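Long-range contacts in periplasmic binding protein/LacI transcriptional regulator (Shewanella sp. ANA-3, PDB 5OCP), which binds alpha- and beta-L-arabinofuranose in the periplasm and probably hands the sugar to the membrane components of an arabinose ABC transporter: residues Glu11-Arg15 and Val87-Ile91; Gln42-Ile46 and Pro64-Trp70; Trp117-Thr122 and Ile217-Ser221. All coordinates share one frame; numbering follows the deposited sequence.

Contact 1: Glu11-Arg15 and Val87-Ile91. With FUB (beta-L-arabinofuranose), chain J; AHR (alpha-L-arabinofuranose), chain I.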
# COMPACT_ATOMS: atom_id res chain seq x y z
N GLU A 11 1.12 -5.17 8.69
CA GLU A 11 0.86 -3.88 9.32
C GLU A 11 -0.57 -3.31 9.07
O GLU A 11 -1.03 -2.47 9.82
CB GLU A 11 1.91 -2.83 8.90
CG GLU A 11 1.91 -2.32 7.45
CD GLU A 11 2.50 -3.27 6.40
OE1 GLU A 11 3.00 -4.36 6.75
OE2 GLU A 11 2.37 -2.97 5.19
N SER A 12 -1.20 -3.70 7.96
CA SER A 12 -2.49 -3.16 7.54
C SER A 12 -3.29 -4.34 7.05
O SER A 12 -2.76 -5.33 6.53
CB SER A 12 -2.36 -2.05 6.41
OG SER A 12 -1.88 -2.68 5.24
N GLY A 13 -4.60 -4.17 7.11
CA GLY A 13 -5.49 -5.02 6.42
C GLY A 13 -5.27 -5.12 4.92
O GLY A 13 -5.41 -6.24 4.33
N TRP A 14 -4.85 -4.04 4.27
CA TRP A 14 -4.42 -4.16 2.89
C TRP A 14 -3.29 -5.20 2.70
O TRP A 14 -3.39 -6.12 1.83
CB TRP A 14 -4.02 -2.81 2.24
CG TRP A 14 -3.70 -3.06 0.80
CD1 TRP A 14 -4.63 -3.07 -0.28
CD2 TRP A 14 -2.46 -3.42 0.20
NE1 TRP A 14 -3.99 -3.40 -1.45
CE2 TRP A 14 -2.70 -3.69 -1.18
CE3 TRP A 14 -1.16 -3.64 0.68
CZ2 TRP A 14 -1.67 -4.04 -2.05
CZ3 TRP A 14 -0.16 -3.96 -0.18
CH2 TRP A 14 -0.42 -4.19 -1.53
N ARG A 15 -2.26 -5.10 3.53
CA ARG A 15 -1.15 -6.00 3.41
C ARG A 15 -1.54 -7.45 3.58
O ARG A 15 -1.05 -8.34 2.87
CB ARG A 15 -0.11 -5.61 4.43
CG ARG A 15 1.06 -6.55 4.55
CD ARG A 15 2.12 -6.43 3.52
NE ARG A 15 2.52 -5.03 3.24
CZ ARG A 15 3.08 -4.65 2.07
NH1 ARG A 15 3.36 -5.52 1.17
NH2 ARG A 15 3.26 -3.34 1.77
N VAL A 87 7.66 -6.56 -6.24
CA VAL A 87 6.26 -6.21 -6.25
C VAL A 87 5.97 -5.15 -5.15
O VAL A 87 6.64 -5.09 -4.14
CB VAL A 87 5.32 -7.38 -6.01
CG1 VAL A 87 5.44 -8.36 -7.18
CG2 VAL A 87 5.61 -8.09 -4.69
N ASP A 88 5.00 -4.33 -5.45
CA ASP A 88 4.41 -3.40 -4.48
C ASP A 88 5.34 -2.23 -4.32
O ASP A 88 5.27 -1.29 -5.15
CB ASP A 88 3.96 -4.15 -3.21
CG ASP A 88 3.71 -3.21 -2.01
OD1 ASP A 88 3.33 -2.03 -2.23
OD2 ASP A 88 3.97 -3.63 -0.83
N ARG A 89 6.26 -2.25 -3.37
CA ARG A 89 7.21 -1.16 -3.19
C ARG A 89 8.40 -1.32 -4.14
O ARG A 89 8.36 -2.15 -5.10
CB ARG A 89 7.61 -1.00 -1.73
CG ARG A 89 6.40 -0.80 -0.84
CD ARG A 89 6.79 -0.70 0.63
NE ARG A 89 5.56 -0.57 1.48
CZ ARG A 89 5.58 -0.65 2.81
NH1 ARG A 89 6.69 -0.87 3.49
NH2 ARG A 89 4.42 -0.61 3.50
N ASN A 90 9.36 -0.44 -3.97
CA ASN A 90 10.50 -0.43 -4.91
C ASN A 90 11.79 -0.64 -4.14
O ASN A 90 11.92 -0.46 -2.94
CB ASN A 90 10.59 0.90 -5.69
CG ASN A 90 11.35 0.79 -7.02
OD1 ASN A 90 11.67 -0.30 -7.48
ND2 ASN A 90 11.72 1.94 -7.58
N ILE A 91 12.83 -0.95 -4.91
CA ILE A 91 14.20 -1.04 -4.40
C ILE A 91 15.03 0.04 -5.13
O ILE A 91 14.66 0.46 -6.23
CB ILE A 91 14.78 -2.44 -4.62
CG1 ILE A 91 14.93 -2.75 -6.09
CG2 ILE A 91 13.95 -3.51 -3.89
CD1 ILE A 91 15.63 -4.07 -6.42
O5 FUB J . 2.99 -0.67 -0.07
C5 FUB J . 1.60 -0.55 0.01
C4 FUB J . 1.20 0.06 1.34
O4 FUB J . 1.76 -0.62 2.43
C3 FUB J . -0.33 0.09 1.52
O3 FUB J . -0.83 1.22 0.87
C2 FUB J . -0.42 0.13 3.04
O2 FUB J . -1.64 -0.35 3.56
C1 FUB J . 0.83 -0.61 3.53
O1 FUB J . 0.47 -1.89 3.73
O5 AHR I . 2.99 -0.67 -0.07
C5 AHR I . 1.60 -0.55 0.00
C4 AHR I . 1.20 0.07 1.33
O4 AHR I . 1.75 -0.64 2.41
C3 AHR I . -0.33 0.10 1.50
O3 AHR I . -0.83 1.23 0.87
C2 AHR I . -0.41 0.06 3.02
O2 AHR I . -1.63 -0.36 3.56
C1 AHR I . 0.67 -0.96 3.30
O1 AHR I . 1.08 -0.82 4.56
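Arg15 meets Asp88 end-on, both terminal nitrogens converging on the single carboxylate oxygen OD2, with NH2 at 2.7 Å and NH1 at 2.8 Å from it. OD2 lies near the guanidinium plane, although the two flat groups are turned 35° apart. The second oxygen of Asp88, OD1, is 2.6 Å from O5 of the bound L-arabinofuranose. Arg89 runs out extended to the same sugar, NE donating to O5 at 3.0 Å and NH2 to the ring oxygen O4 in a nearly straight bond (167°). That ring oxygen also receives Arg15 NH2 at 3.2 Å, and thus has two donors. Glu11 OE2 stands 2.6 Å from O1 in both anomers, accepts from Arg15 NE and forms a longer salt bridge of 3.6 Å to Arg89 NH2, joining all four charged residues in one network. Trp14 CZ3 lies over one face of the Arg15 guanidinium. Further out, Gln7 takes up Arg15 NH1, Gln40 holds Glu11 OE1, and the carbonyl of Val65 anchors Arg89 NH1. Ser12 caps helix 13-29, while Val87-Ile91 leaves strand 84-87, which lies between strands 59-62 and 101-104 in the parallel sheet.

Contact 2: Gln42-Ile46 and Pro64-Trp70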
# COMPACT_ATOMS: atom_id res chain seq x y z
N GLN A 42 13.44 -5.68 7.59
CA GLN A 42 14.14 -5.99 6.38
C GLN A 42 15.10 -7.16 6.56
O GLN A 42 15.30 -8.01 5.69
CB GLN A 42 14.90 -4.74 5.84
CG GLN A 42 15.77 -5.11 4.62
CD GLN A 42 16.40 -3.92 3.99
OE1 GLN A 42 16.63 -2.94 4.71
NE2 GLN A 42 16.64 -3.95 2.61
N GLU A 43 15.74 -7.23 7.72
CA GLU A 43 16.62 -8.30 7.96
C GLU A 43 15.99 -9.66 7.84
O GLU A 43 16.60 -10.57 7.36
CB GLU A 43 17.31 -8.15 9.34
CG GLU A 43 18.61 -7.43 9.21
CD GLU A 43 19.58 -8.11 8.18
OE1 GLU A 43 20.22 -7.39 7.36
OE2 GLU A 43 19.64 -9.39 8.12
N ASN A 44 14.73 -9.74 8.26
CA ASN A 44 14.00 -11.03 8.06
C ASN A 44 13.69 -11.33 6.60
O ASN A 44 13.69 -12.50 6.17
CB ASN A 44 12.77 -11.05 8.91
CG ASN A 44 13.06 -11.06 10.40
OD1 ASN A 44 14.12 -11.56 10.82
ND2 ASN A 44 12.08 -10.64 11.22
N GLN A 45 13.46 -10.27 5.81
CA GLN A 45 13.32 -10.50 4.39
C GLN A 45 14.56 -11.03 3.78
O GLN A 45 14.53 -11.97 2.98
CB GLN A 45 12.89 -9.24 3.62
CG GLN A 45 11.60 -8.64 4.10
CD GLN A 45 10.95 -7.65 3.15
OE1 GLN A 45 11.15 -6.46 3.30
NE2 GLN A 45 10.19 -8.16 2.19
N ILE A 46 15.69 -10.44 4.14
CA ILE A 46 16.96 -10.91 3.59
C ILE A 46 17.26 -12.38 3.95
O ILE A 46 17.68 -13.21 3.12
CB ILE A 46 18.11 -9.95 3.97
CG1 ILE A 46 17.86 -8.58 3.30
CG2 ILE A 46 19.43 -10.53 3.45
CD1 ILE A 46 18.76 -7.52 3.87
N PRO A 64 9.48 -5.24 -1.09
CA PRO A 64 10.52 -4.76 -0.16
C PRO A 64 10.05 -3.71 0.85
O PRO A 64 9.35 -2.76 0.49
CB PRO A 64 11.53 -4.15 -1.13
CG PRO A 64 10.64 -3.59 -2.24
CD PRO A 64 9.67 -4.69 -2.44
N VAL A 65 10.37 -3.89 2.13
CA VAL A 65 9.86 -2.95 3.16
C VAL A 65 10.36 -1.51 3.00
O VAL A 65 9.61 -0.54 3.17
CB VAL A 65 10.08 -3.51 4.61
CG1 VAL A 65 11.56 -3.74 4.92
CG2 VAL A 65 9.31 -2.66 5.61
N VAL A 66 11.66 -1.43 2.65
CA VAL A 66 12.33 -0.16 2.38
C VAL A 66 13.14 -0.36 1.12
O VAL A 66 13.23 -1.49 0.59
CB VAL A 66 13.23 0.32 3.57
CG1 VAL A 66 12.32 0.57 4.79
CG2 VAL A 66 14.37 -0.66 3.86
N GLU A 67 13.67 0.75 0.60
CA GLU A 67 14.27 0.76 -0.72
C GLU A 67 15.77 0.43 -0.68
O GLU A 67 16.28 -0.00 -1.70
CB GLU A 67 14.05 2.11 -1.40
CG GLU A 67 12.62 2.54 -1.56
CD GLU A 67 12.42 3.84 -2.28
OE1 GLU A 67 13.27 4.80 -2.09
OE2 GLU A 67 11.36 3.96 -2.98
N THR A 68 16.45 0.67 0.42
CA THR A 68 17.89 0.51 0.49
C THR A 68 18.27 -0.89 0.95
O THR A 68 17.47 -1.55 1.60
CB THR A 68 18.42 1.51 1.54
OG1 THR A 68 17.66 1.40 2.77
CG2 THR A 68 18.15 2.91 1.03
N GLY A 69 19.51 -1.31 0.66
CA GLY A 69 20.14 -2.45 1.35
C GLY A 69 19.94 -3.78 0.69
O GLY A 69 20.21 -4.83 1.30
N TRP A 70 19.44 -3.78 -0.53
CA TRP A 70 19.13 -5.01 -1.23
C TRP A 70 20.23 -5.58 -2.12
O TRP A 70 20.13 -6.74 -2.57
CB TRP A 70 17.85 -4.88 -2.09
CG TRP A 70 16.65 -4.58 -1.20
CD1 TRP A 70 16.12 -3.38 -0.96
CD2 TRP A 70 15.88 -5.54 -0.44
NE1 TRP A 70 15.03 -3.49 -0.12
CE2 TRP A 70 14.87 -4.82 0.21
CE3 TRP A 70 15.93 -6.93 -0.29
CZ2 TRP A 70 13.94 -5.44 1.05
CZ3 TRP A 70 15.00 -7.52 0.52
CH2 TRP A 70 13.99 -6.77 1.16
O HOH W 1 18.23 -0.65 4.37
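Gln42 and Gln45 tie the first turn of helix 42-54 to the loop Pro64-Trp70, which leads from strand 59-62 to helix 71-79, in a mixed contact of amide hydrogen bonds and packing on an indole ring. Gln42 stretches out full length, CG anti to the backbone N, and its NE2 donates to Thr68 O at 2.7 Å, almost straight (167°) and in the carbonyl plane. The same nitrogen hangs 3.1 Å above one face of the Trp70 ring, toward its rim near CE2, with the amide and ring planes 49° apart. OE1 of Gln42 accepts from a water that also binds Thr68 OG1, and it touches Val66 CG2 at 3.3 Å. The loop thus holds the amide directly through NE2 and by way of a water through OE1.

Strand 32-37, helix 42-54 and strand 59-62 form a beta-alpha-beta crossover of the parallel sheet, so the start of the crossover helix is fastened to the loop that follows its second strand. Gln45 reinforces this: its OE1 uses a lone pair to accept from Val65 N at 2.9 Å, while NE2 is bound by Ala63 O and Ser6 OG. The amide of Gln45 stands at the Trp70 ring edge, perpendicular to it, and Ile46 CG1 reaches CZ3 at 4.1 Å. Trp70 NE1 donates to Val66 O at 2.8 Å within its own loop, which probably fixes the turn of the indole. Beside it Gly69 has a positive phi, and a beta carbon there would press tightly on Gln42 NE2.

Contact 3: Trp117-Thr122 and Ile217-Ser221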
# COMPACT_ATOMS: atom_id res chain seq x y z
N TRP A 117 -8.76 15.32 -6.11
CA TRP A 117 -10.11 15.14 -5.66
C TRP A 117 -10.42 16.09 -4.47
O TRP A 117 -11.46 16.76 -4.43
CB TRP A 117 -10.40 13.67 -5.25
CG TRP A 117 -11.84 13.51 -4.82
CD1 TRP A 117 -12.93 13.21 -5.64
CD2 TRP A 117 -12.39 13.67 -3.49
NE1 TRP A 117 -14.10 13.22 -4.88
CE2 TRP A 117 -13.79 13.56 -3.59
CE3 TRP A 117 -11.84 13.99 -2.27
CZ2 TRP A 117 -14.62 13.64 -2.49
CZ3 TRP A 117 -12.68 14.14 -1.16
CH2 TRP A 117 -14.05 13.97 -1.29
N LEU A 118 -9.48 16.11 -3.52
CA LEU A 118 -9.64 16.98 -2.36
C LEU A 118 -9.67 18.47 -2.75
O LEU A 118 -10.48 19.24 -2.20
CB LEU A 118 -8.51 16.73 -1.35
CG LEU A 118 -8.64 17.51 -0.06
CD1 LEU A 118 -9.87 17.13 0.75
CD2 LEU A 118 -7.35 17.34 0.74
N MET A 119 -8.83 18.88 -3.69
CA MET A 119 -8.89 20.28 -4.14
C MET A 119 -10.20 20.60 -4.79
O MET A 119 -10.72 21.71 -4.62
CB MET A 119 -7.72 20.64 -5.05
CG MET A 119 -6.33 20.42 -4.43
SD MET A 119 -6.07 21.60 -3.10
CE MET A 119 -6.52 20.64 -1.64
N ASP A 120 -10.76 19.66 -5.55
CA ASP A 120 -12.03 19.88 -6.22
C ASP A 120 -13.15 19.99 -5.19
O ASP A 120 -13.98 20.90 -5.25
CB ASP A 120 -12.34 18.76 -7.20
CG ASP A 120 -11.42 18.69 -8.37
OD1 ASP A 120 -10.65 19.64 -8.66
OD2 ASP A 120 -11.44 17.58 -9.01
N LYS A 121 -13.10 19.16 -4.15
CA LYS A 121 -14.09 19.04 -3.11
C LYS A 121 -14.14 20.33 -2.30
O LYS A 121 -15.22 20.73 -1.88
CB LYS A 121 -13.73 17.89 -2.17
CG LYS A 121 -14.68 17.67 -1.00
CD LYS A 121 -16.09 17.30 -1.33
CE LYS A 121 -16.87 16.94 -0.07
NZ LYS A 121 -18.21 16.49 -0.52
N THR A 122 -12.97 20.91 -2.04
CA THR A 122 -12.83 22.03 -1.13
C THR A 122 -12.63 23.34 -1.88
O THR A 122 -12.33 24.36 -1.24
CB THR A 122 -11.64 21.78 -0.19
OG1 THR A 122 -10.43 21.73 -0.97
CG2 THR A 122 -11.81 20.53 0.52
N ILE A 217 -14.37 17.24 9.32
CA ILE A 217 -13.03 17.01 8.85
C ILE A 217 -13.18 15.88 7.75
O ILE A 217 -13.59 14.81 8.07
CB ILE A 217 -12.17 16.55 9.98
CG1 ILE A 217 -12.09 17.68 11.03
CG2 ILE A 217 -10.77 16.22 9.53
CD1 ILE A 217 -11.23 17.29 12.19
N LEU A 218 -12.78 16.23 6.55
CA LEU A 218 -12.78 15.29 5.40
C LEU A 218 -11.66 14.31 5.60
O LEU A 218 -10.65 14.62 6.23
CB LEU A 218 -12.60 16.01 4.10
CG LEU A 218 -13.64 17.09 3.73
CD1 LEU A 218 -13.21 17.76 2.46
CD2 LEU A 218 -15.02 16.46 3.70
N ILE A 219 -11.85 13.07 5.13
CA ILE A 219 -10.82 12.06 5.29
C ILE A 219 -10.61 11.43 3.89
O ILE A 219 -11.54 10.92 3.32
CB ILE A 219 -11.22 11.02 6.32
CG1 ILE A 219 -11.38 11.74 7.68
CG2 ILE A 219 -10.16 9.93 6.37
CD1 ILE A 219 -11.78 10.85 8.81
N VAL A 220 -9.37 11.58 3.40
CA VAL A 220 -8.96 11.01 2.11
C VAL A 220 -7.75 10.12 2.28
O VAL A 220 -6.90 10.38 3.13
CB VAL A 220 -8.77 12.07 1.09
CG1 VAL A 220 -10.00 12.93 0.93
CG2 VAL A 220 -7.53 12.93 1.36
N SER A 221 -7.62 9.08 1.47
CA SER A 221 -6.69 8.02 1.78
C SER A 221 -6.39 7.17 0.54
O SER A 221 -6.87 7.48 -0.59
CB SER A 221 -7.41 7.15 2.84
OG SER A 221 -6.56 6.17 3.37
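Leu218 pushes its CD1 methyl into a hollow on helix 107-121, walled by Leu118, Lys121 and Thr122. Three carbons meet this bump on its helix side at almost equal range: Thr122 CG2 lies 3.7 Å from Leu218 CD1, Lys121 CG 3.8 Å, and Leu118 CD1 also 3.8 Å. Two residues further along the strand, Val220 makes the second bump. Its CG1 leans obliquely on the six-membered part of the Trp117 indole, 3.6 Å from CZ3, and also meets Leu118 CD1 at 4.2 Å. Leu118 thus acts as the ridge that parts the two hollows. CG anti to the backbone N (chi1 -176°) carries its CD1 between Leu218 and Val220, and the side chain also touches Ala190 and Phe147.

The rims are shaped by the helix itself. Lys121 lays CB over one face of the Trp117 ring and, with CG anti to the backbone N, sets CG against Leu218; the bend at chi2 comes only beyond that contact. Thr122, the first residue to leave the helical conformation, places CG2 against Leu218 and turns OG1 back to Leu118 O at 2.8 Å; the same carbonyl accepts Thr122 N from the opposite face of its plane. An alanine in place of Thr122 would remove both branches, and would probably open a gap beside Leu218 CD1 and leave Leu118 O with one donor fewer.

Helix and strand segments run nearly antiparallel (159°), their axes 10.5 Å apart. Alternate strand residues serve opposite layers: Leu218 and Val220 face this helix, whereas Ile219 packs on Val203 and Ile206 of helix 196-208. Such a sheet sandwiched between helices is the Rossmann-like lobe architecture of type I periplasmic binding proteins.

How the contacts relate
Contacts 1 and 2 belong to the lobe built on the parallel sheet that includes strands 59-62 and 84-87, whereas contact 3 lies in the other lobe, on the sheet that holds strand 218-221. Along the chain, contact 2 falls between the two segments of contact 1, and contact 3 follows both. The centres of contacts 1 and 2 are about 12 Å apart, and the two touch through the loop after strand 84-87 and the loop after strand 59-62. Contact 3 is about 24 Å from contact 1 and about 33 Å from contact 2, centre to centre, and touches neither. The sugar site thus lies near the middle of the molecule, with contact 2 further out in one lobe and contact 3 in the other.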